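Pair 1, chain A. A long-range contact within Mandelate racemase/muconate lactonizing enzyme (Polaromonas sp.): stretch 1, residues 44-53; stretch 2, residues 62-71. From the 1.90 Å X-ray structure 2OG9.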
# COMPACT_ATOMS: atom_id res chain seq x y z
N MSE A 44 7.21 -5.18 44.86
CA MSE A 44 6.81 -3.79 45.01
C MSE A 44 5.98 -3.62 46.28
O MSE A 44 4.94 -4.26 46.44
CB MSE A 44 6.00 -3.33 43.80
CG MSE A 44 5.53 -1.90 43.88
SE MSE A 44 4.75 -1.30 42.23
CE MSE A 44 2.91 -1.80 42.53
N THR A 45 6.43 -2.74 47.17
CA THR A 45 5.74 -2.52 48.44
C THR A 45 5.11 -1.14 48.59
O THR A 45 4.48 -0.86 49.60
CB THR A 45 6.70 -2.74 49.61
OG1 THR A 45 7.75 -1.76 49.56
CG2 THR A 45 7.32 -4.13 49.54
N GLU A 46 5.30 -0.29 47.59
CA GLU A 46 4.74 1.06 47.65
C GLU A 46 4.61 1.70 46.27
O GLU A 46 5.19 1.22 45.30
CB GLU A 46 5.62 1.95 48.54
CG GLU A 46 7.11 1.86 48.21
CD GLU A 46 7.93 2.85 49.02
OE1 GLU A 46 7.64 3.03 50.22
OE2 GLU A 46 8.88 3.43 48.45
N ILE A 47 3.84 2.78 46.20
CA ILE A 47 3.64 3.50 44.95
C ILE A 47 3.85 4.99 45.23
O ILE A 47 3.26 5.55 46.16
CB ILE A 47 2.21 3.29 44.39
CG1 ILE A 47 2.00 1.82 44.04
CG2 ILE A 47 2.01 4.15 43.14
CD1 ILE A 47 0.62 1.50 43.51
N ALA A 48 4.71 5.62 44.43
CA ALA A 48 4.99 7.04 44.60
C ALA A 48 3.93 7.87 43.88
O ALA A 48 3.75 7.73 42.68
CB ALA A 48 6.38 7.37 44.05
N ILE A 49 3.22 8.72 44.62
CA ILE A 49 2.18 9.54 44.03
C ILE A 49 2.62 11.00 44.02
O ILE A 49 3.08 11.52 45.03
CB ILE A 49 0.86 9.46 44.84
CG1 ILE A 49 0.45 8.00 45.06
CG2 ILE A 49 -0.23 10.24 44.11
CD1 ILE A 49 0.06 7.25 43.81
N LEU A 50 2.49 11.66 42.87
CA LEU A 50 2.84 13.08 42.79
C LEU A 50 1.55 13.89 42.77
O LEU A 50 0.78 13.83 41.82
CB LEU A 50 3.64 13.39 41.52
CG LEU A 50 3.84 14.88 41.24
CD1 LEU A 50 4.69 15.49 42.34
CD2 LEU A 50 4.48 15.09 39.88
N PHE A 51 1.31 14.65 43.84
CA PHE A 51 0.12 15.48 43.92
C PHE A 51 0.45 16.91 43.51
O PHE A 51 1.50 17.44 43.86
CB PHE A 51 -0.44 15.49 45.34
CG PHE A 51 -1.17 14.23 45.73
CD1 PHE A 51 -2.38 13.90 45.12
CD2 PHE A 51 -0.64 13.38 46.70
CE1 PHE A 51 -3.05 12.73 45.48
CE2 PHE A 51 -1.30 12.21 47.06
CZ PHE A 51 -2.51 11.88 46.45
N ALA A 52 -0.46 17.52 42.76
CA ALA A 52 -0.30 18.91 42.34
C ALA A 52 -1.56 19.64 42.75
O ALA A 52 -2.68 19.18 42.50
CB ALA A 52 -0.11 19.00 40.83
N GLU A 53 -1.37 20.78 43.42
CA GLU A 53 -2.48 21.61 43.86
C GLU A 53 -2.28 22.96 43.19
O GLU A 53 -1.18 23.51 43.18
CB GLU A 53 -2.45 21.78 45.38
CG GLU A 53 -2.77 20.51 46.15
CD GLU A 53 -2.43 20.63 47.63
OE1 GLU A 53 -1.32 20.21 48.03
OE2 GLU A 53 -3.27 21.16 48.39
N GLY A 62 -7.71 23.37 42.20
CA GLY A 62 -7.71 22.10 41.51
C GLY A 62 -6.69 21.15 42.11
O GLY A 62 -5.67 21.58 42.65
N LEU A 63 -6.97 19.85 42.01
CA LEU A 63 -6.09 18.82 42.52
C LEU A 63 -5.91 17.77 41.44
O LEU A 63 -6.87 17.35 40.80
CB LEU A 63 -6.70 18.16 43.76
CG LEU A 63 -5.98 16.94 44.35
CD1 LEU A 63 -4.59 17.32 44.84
CD2 LEU A 63 -6.81 16.36 45.51
N GLY A 64 -4.67 17.34 41.24
CA GLY A 64 -4.38 16.33 40.23
C GLY A 64 -3.24 15.47 40.70
O GLY A 64 -2.63 15.74 41.74
N PHE A 65 -2.92 14.41 39.96
CA PHE A 65 -1.81 13.56 40.36
C PHE A 65 -1.30 12.68 39.24
O PHE A 65 -1.96 12.50 38.22
CB PHE A 65 -2.23 12.69 41.56
CG PHE A 65 -3.27 11.64 41.23
CD1 PHE A 65 -2.88 10.38 40.80
CD2 PHE A 65 -4.62 11.92 41.36
CE1 PHE A 65 -3.83 9.40 40.49
CE2 PHE A 65 -5.58 10.96 41.06
CZ PHE A 65 -5.18 9.69 40.63
N SER A 66 -0.09 12.18 39.42
CA SER A 66 0.53 11.25 38.49
C SER A 66 1.15 10.24 39.45
O SER A 66 1.02 10.39 40.67
CB SER A 66 1.59 11.93 37.61
OG SER A 66 2.62 12.53 38.38
N TYR A 67 1.81 9.21 38.93
CA TYR A 67 2.38 8.21 39.81
C TYR A 67 3.50 7.43 39.14
O TYR A 67 3.70 7.52 37.93
CB TYR A 67 1.28 7.23 40.24
CG TYR A 67 0.92 6.24 39.16
CD1 TYR A 67 1.56 5.00 39.08
CD2 TYR A 67 -0.02 6.55 38.19
CE1 TYR A 67 1.27 4.11 38.05
CE2 TYR A 67 -0.32 5.66 37.15
CZ TYR A 67 0.34 4.44 37.09
OH TYR A 67 0.07 3.56 36.07
N SER A 68 4.21 6.66 39.95
CA SER A 68 5.29 5.82 39.47
C SER A 68 5.26 4.53 40.26
O SER A 68 5.22 4.55 41.50
CB SER A 68 6.66 6.47 39.67
OG SER A 68 6.75 7.71 38.99
N LYS A 69 5.24 3.41 39.55
CA LYS A 69 5.28 2.09 40.18
C LYS A 69 6.74 1.73 39.94
O LYS A 69 7.17 1.60 38.79
CB LYS A 69 4.34 1.13 39.46
CG LYS A 69 2.87 1.36 39.81
CD LYS A 69 1.94 0.66 38.83
CE LYS A 69 1.02 -0.32 39.54
NZ LYS A 69 -0.02 -0.91 38.63
N ARG A 70 7.49 1.59 41.02
CA ARG A 70 8.92 1.31 40.96
C ARG A 70 9.63 2.64 40.70
O ARG A 70 9.07 3.69 40.99
CB ARG A 70 9.25 0.27 39.88
CG ARG A 70 8.64 -1.10 40.20
CD ARG A 70 9.07 -2.19 39.22
NE ARG A 70 8.35 -3.44 39.46
CZ ARG A 70 8.47 -4.18 40.57
NH1 ARG A 70 9.29 -3.80 41.54
NH2 ARG A 70 7.76 -5.29 40.70
N ALA A 71 10.83 2.63 40.14
CA ALA A 71 11.56 3.87 39.92
C ALA A 71 10.80 4.94 39.13
O ALA A 71 10.16 4.65 38.13
CB ALA A 71 12.90 3.58 39.25
O HOH W 1 7.13 1.89 43.65

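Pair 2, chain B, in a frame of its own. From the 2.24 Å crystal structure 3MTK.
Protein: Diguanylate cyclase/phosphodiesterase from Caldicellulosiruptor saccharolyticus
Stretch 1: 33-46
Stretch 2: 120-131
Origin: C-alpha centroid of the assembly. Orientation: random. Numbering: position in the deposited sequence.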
# COMPACT_ATOMS: atom_id res chain seq x y z
N ASP B 33 -16.96 5.26 15.66
CA ASP B 33 -17.17 4.53 14.43
C ASP B 33 -16.15 4.83 13.35
O ASP B 33 -16.01 5.96 12.88
CB ASP B 33 -18.57 4.81 13.87
CG ASP B 33 -19.67 4.17 14.70
OD1 ASP B 33 -20.85 4.28 14.32
OD2 ASP B 33 -19.35 3.56 15.75
N CYS B 34 -15.42 3.79 12.98
CA CYS B 34 -14.42 3.89 11.93
C CYS B 34 -15.21 3.72 10.64
O CYS B 34 -14.93 2.83 9.84
CB CYS B 34 -13.39 2.78 12.09
SG CYS B 34 -12.52 2.82 13.68
N ILE B 35 -16.22 4.58 10.48
CA ILE B 35 -17.12 4.59 9.33
C ILE B 35 -16.52 3.93 8.10
O ILE B 35 -16.07 4.59 7.17
CB ILE B 35 -17.55 6.04 8.97
CG1 ILE B 35 -18.32 6.06 7.65
CG2 ILE B 35 -16.32 6.95 8.90
CD1 ILE B 35 -19.46 5.08 7.57
N ASP B 36 -16.55 2.60 8.10
CA ASP B 36 -16.00 1.84 7.00
C ASP B 36 -14.68 2.46 6.53
O ASP B 36 -14.58 3.06 5.46
CB ASP B 36 -17.01 1.77 5.86
CG ASP B 36 -18.25 0.99 6.26
OD1 ASP B 36 -18.10 -0.02 6.97
OD2 ASP B 36 -19.37 1.37 5.85
N THR B 37 -13.68 2.32 7.40
CA THR B 37 -12.34 2.82 7.15
C THR B 37 -11.54 1.54 6.97
O THR B 37 -11.71 0.59 7.74
CB THR B 37 -11.82 3.58 8.37
OG1 THR B 37 -12.79 4.54 8.78
CG2 THR B 37 -10.53 4.29 8.02
N TYR B 38 -10.68 1.50 5.98
CA TYR B 38 -9.90 0.30 5.74
C TYR B 38 -8.40 0.46 5.71
O TYR B 38 -7.87 1.52 5.36
CB TYR B 38 -10.33 -0.35 4.42
CG TYR B 38 -11.79 -0.73 4.33
CD1 TYR B 38 -12.78 0.24 4.18
CD2 TYR B 38 -12.19 -2.07 4.41
CE1 TYR B 38 -14.12 -0.11 4.10
CE2 TYR B 38 -13.53 -2.42 4.34
CZ TYR B 38 -14.49 -1.44 4.19
OH TYR B 38 -15.81 -1.80 4.11
N LEU B 39 -7.71 -0.61 6.07
CA LEU B 39 -6.25 -0.65 6.02
C LEU B 39 -6.02 -1.45 4.74
O LEU B 39 -6.65 -2.49 4.53
CB LEU B 39 -5.67 -1.43 7.20
CG LEU B 39 -4.15 -1.58 7.16
CD1 LEU B 39 -3.49 -0.21 7.16
CD2 LEU B 39 -3.67 -2.39 8.34
N ILE B 40 -5.15 -0.95 3.87
CA ILE B 40 -4.86 -1.63 2.61
C ILE B 40 -3.36 -1.81 2.43
O ILE B 40 -2.57 -0.88 2.65
CB ILE B 40 -5.41 -0.83 1.41
CG1 ILE B 40 -6.91 -0.61 1.58
CG2 ILE B 40 -5.17 -1.60 0.12
CD1 ILE B 40 -7.46 0.46 0.69
N PHE B 41 -2.98 -3.01 2.02
CA PHE B 41 -1.59 -3.37 1.78
C PHE B 41 -1.38 -3.59 0.28
O PHE B 41 -2.04 -4.44 -0.33
CB PHE B 41 -1.25 -4.66 2.55
CG PHE B 41 -0.72 -4.44 3.94
CD1 PHE B 41 -0.73 -3.18 4.53
CD2 PHE B 41 -0.22 -5.51 4.68
CE1 PHE B 41 -0.25 -2.98 5.83
CE2 PHE B 41 0.26 -5.32 5.99
CZ PHE B 41 0.24 -4.05 6.57
N LEU B 42 -0.48 -2.82 -0.32
CA LEU B 42 -0.20 -3.00 -1.74
C LEU B 42 1.23 -3.49 -1.90
O LEU B 42 2.18 -2.90 -1.36
CB LEU B 42 -0.33 -1.69 -2.53
CG LEU B 42 -1.64 -0.95 -2.72
CD1 LEU B 42 -1.96 -0.10 -1.48
CD2 LEU B 42 -1.50 -0.05 -3.93
N GLU B 43 1.39 -4.56 -2.67
CA GLU B 43 2.72 -5.10 -2.90
C GLU B 43 3.11 -4.97 -4.37
O GLU B 43 2.35 -5.34 -5.27
CB GLU B 43 2.77 -6.57 -2.46
CG GLU B 43 4.16 -7.18 -2.59
CD GLU B 43 4.23 -8.60 -2.06
OE1 GLU B 43 3.47 -8.92 -1.13
OE2 GLU B 43 5.07 -9.38 -2.55
N VAL B 44 4.30 -4.44 -4.61
CA VAL B 44 4.81 -4.29 -5.97
C VAL B 44 5.43 -5.64 -6.32
O VAL B 44 6.40 -6.06 -5.69
CB VAL B 44 5.89 -3.20 -6.06
CG1 VAL B 44 6.21 -2.92 -7.50
CG2 VAL B 44 5.41 -1.94 -5.36
N ARG B 45 4.89 -6.32 -7.32
CA ARG B 45 5.43 -7.65 -7.67
C ARG B 45 6.75 -7.66 -8.44
O ARG B 45 7.08 -6.73 -9.18
CB ARG B 45 4.39 -8.44 -8.47
CG ARG B 45 3.04 -8.61 -7.78
CD ARG B 45 3.19 -9.19 -6.39
NE ARG B 45 3.94 -10.44 -6.40
CZ ARG B 45 3.45 -11.62 -6.76
NH1 ARG B 45 2.19 -11.73 -7.16
NH2 ARG B 45 4.23 -12.70 -6.74
N ASP B 46 7.51 -8.73 -8.22
CA ASP B 46 8.79 -8.96 -8.89
C ASP B 46 9.74 -7.78 -8.98
O ASP B 46 10.40 -7.58 -10.00
CB ASP B 46 8.51 -9.54 -10.26
CG ASP B 46 7.55 -10.71 -10.20
OD1 ASP B 46 7.86 -11.70 -9.49
OD2 ASP B 46 6.48 -10.64 -10.84
N ARG B 120 6.22 -1.14 -16.83
CA ARG B 120 4.95 -1.67 -16.37
C ARG B 120 5.24 -2.68 -15.26
O ARG B 120 6.12 -3.52 -15.41
CB ARG B 120 4.22 -2.37 -17.52
CG ARG B 120 3.40 -1.45 -18.39
CD ARG B 120 2.88 -2.18 -19.61
NE ARG B 120 1.61 -1.64 -20.09
CZ ARG B 120 0.45 -1.76 -19.43
NH1 ARG B 120 0.40 -2.40 -18.27
NH2 ARG B 120 -0.66 -1.24 -19.94
N VAL B 121 4.52 -2.57 -14.15
CA VAL B 121 4.70 -3.47 -13.03
C VAL B 121 3.38 -4.05 -12.60
O VAL B 121 2.33 -3.53 -12.93
CB VAL B 121 5.28 -2.75 -11.82
CG1 VAL B 121 6.74 -2.44 -12.05
CG2 VAL B 121 4.49 -1.49 -11.56
N ASN B 122 3.45 -5.14 -11.85
CA ASN B 122 2.27 -5.82 -11.34
C ASN B 122 2.18 -5.60 -9.85
O ASN B 122 3.19 -5.29 -9.21
CB ASN B 122 2.36 -7.31 -11.64
CG ASN B 122 2.12 -7.60 -13.09
OD1 ASN B 122 2.62 -8.58 -13.63
ND2 ASN B 122 1.32 -6.75 -13.73
N PHE B 123 0.98 -5.76 -9.31
CA PHE B 123 0.73 -5.56 -7.89
C PHE B 123 -0.23 -6.60 -7.36
O PHE B 123 -0.73 -7.44 -8.10
CB PHE B 123 0.09 -4.18 -7.63
CG PHE B 123 0.86 -3.00 -8.18
CD1 PHE B 123 0.83 -2.71 -9.54
CD2 PHE B 123 1.59 -2.18 -7.34
CE1 PHE B 123 1.52 -1.61 -10.06
CE2 PHE B 123 2.28 -1.08 -7.84
CZ PHE B 123 2.24 -0.80 -9.20
N ASN B 124 -0.48 -6.51 -6.06
CA ASN B 124 -1.43 -7.35 -5.35
C ASN B 124 -1.86 -6.51 -4.16
O ASN B 124 -1.07 -5.70 -3.64
CB ASN B 124 -0.82 -8.67 -4.92
CG ASN B 124 -1.10 -9.79 -5.93
OD1 ASN B 124 -2.25 -10.20 -6.11
ND2 ASN B 124 -0.05 -10.25 -6.59
N ILE B 125 -3.12 -6.66 -3.77
CA ILE B 125 -3.65 -5.87 -2.68
C ILE B 125 -4.40 -6.66 -1.63
O ILE B 125 -5.25 -7.48 -1.94
CB ILE B 125 -4.57 -4.76 -3.24
CG1 ILE B 125 -3.71 -3.67 -3.88
CG2 ILE B 125 -5.44 -4.19 -2.15
CD1 ILE B 125 -4.52 -2.55 -4.54
N GLY B 126 -4.05 -6.40 -0.37
CA GLY B 126 -4.71 -7.05 0.74
C GLY B 126 -5.32 -5.93 1.56
O GLY B 126 -4.64 -4.94 1.87
N ALA B 127 -6.60 -6.04 1.89
CA ALA B 127 -7.26 -4.99 2.67
C ALA B 127 -8.04 -5.53 3.86
O ALA B 127 -8.46 -6.68 3.87
CB ALA B 127 -8.18 -4.18 1.75
N ALA B 128 -8.23 -4.68 4.87
CA ALA B 128 -8.97 -5.11 6.06
C ALA B 128 -9.75 -3.98 6.74
O ALA B 128 -9.24 -2.88 6.94
CB ALA B 128 -8.01 -5.75 7.04
N GLN B 129 -11.00 -4.28 7.09
CA GLN B 129 -11.89 -3.34 7.77
C GLN B 129 -11.28 -2.97 9.12
O GLN B 129 -11.11 -3.83 9.98
CB GLN B 129 -13.24 -4.01 8.01
CG GLN B 129 -14.31 -3.13 8.65
CD GLN B 129 -15.22 -2.50 7.63
OE1 GLN B 129 -15.79 -3.19 6.77
NE2 GLN B 129 -15.38 -1.19 7.70
N ILE B 130 -10.93 -1.70 9.30
CA ILE B 130 -10.36 -1.25 10.57
C ILE B 130 -11.41 -1.39 11.67
O ILE B 130 -12.55 -0.95 11.51
CB ILE B 130 -9.93 0.23 10.52
CG1 ILE B 130 -8.64 0.37 9.70
CG2 ILE B 130 -9.75 0.76 11.94
CD1 ILE B 130 -8.10 1.79 9.67
N GLU B 131 -11.02 -1.99 12.78
CA GLU B 131 -11.94 -2.18 13.90
C GLU B 131 -11.23 -2.89 15.06
O GLU B 131 -10.24 -3.60 14.85
CB GLU B 131 -13.13 -3.02 13.44
CG GLU B 131 -14.32 -3.00 14.38
CD GLU B 131 -15.45 -3.87 13.87
OE1 GLU B 131 -16.55 -3.83 14.47
OE2 GLU B 131 -15.24 -4.58 12.86
O HOH W 2 5.75 -6.62 -11.72

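Both pairs are two neighbouring antiparallel strands, and 14 central residues superpose with an RMSD of 0.6 Å. The N-to-C directions differ by 159° in pair 1 and 165° in pair 2. The register is the same: A48(A)–S68(A) and L50(A)–S66(A) fall on L39(B)–A128(B) and F41(B)–G126(B), the hydrogen-bonded rungs. In pair 1, L50(A) N donates to S66(A) O at 2.9 Å and S66(A) N to L50(A) O at 3.0 Å; in pair 2, F41(B) N reaches G126(B) O at 2.6 Å and G126(B) N reaches F41(B) O at 2.8 Å. A52(A)–G64(A) matches E43(B)–N124(B), where E43(B) N donates to N124(B) O at 2.9 Å while the return bond, N124(B) N to E43(B) O at 3.2 Å, is weak. Backbone amides and carbonyls make these bonds, so the ladder tolerates very different side chains.

On the face carrying I49(A) and I40(B), the first rule is that a central isoleucine packs against its cross-strand neighbours. The two isoleucines match closely, with side-chain centres 0.6 Å apart, yet their partners differ. I49(A) CD1 lies 3.8 Å from Y67(A) CB and I49(A) CG2 lies 4.1 Å from F65(A) CB: both aromatics take chi1 p, their ends lead away, and the isoleucine meets their bases. In pair 2 the matched residues are A127(B) and I125(B). I40(B) CG1 sits 3.8 Å from A127(B) CB, while I40(B) CG2 touches I125(B) CG2 at 3.5 Å.

One rung along, two aromatics give way to two aliphatic side chains. F51(A) opposes F65(A), with F51(A) CD1 3.8 Å from F65(A) CB; the matched L42(B) and I125(B) make an aliphatic pair, L42(B) CG to I125(B) CG1 at 3.6 Å. At the next position L63(A) becomes F123(B). L63(A) CD1 packs 3.9 Å from E53(A) CG, using the aliphatic part of a glutamate, whereas V44(B) CG2 approaches F123(B) CE2 at 4.1 Å. Toward the other end, I47(A) CG2 contacts Y67(A) CD1 at 4.2 Å. Its match, Y38(B), instead extends a polar group across the strands, bringing Y38(B) OH within 3.0 Å of Q129(B) OE1.

On the other face, three rungs set a larger side chain against a small partner or none. L50(A) CB lies 3.4 Å from S66(A) OG; the matched F41(B) is bulkier and faces G126(B), which has no side chain; L39(B) faces A128(B). The other rungs vary: A48(A) and S68(A) are both small, their CB atoms 4.5 Å apart, and A52(A) faces G64(A), but E43(B) and N124(B) both carry longer side chains. The common rule is a shared backbone ladder that accommodates different amounts of side-chain bulk at matched rungs.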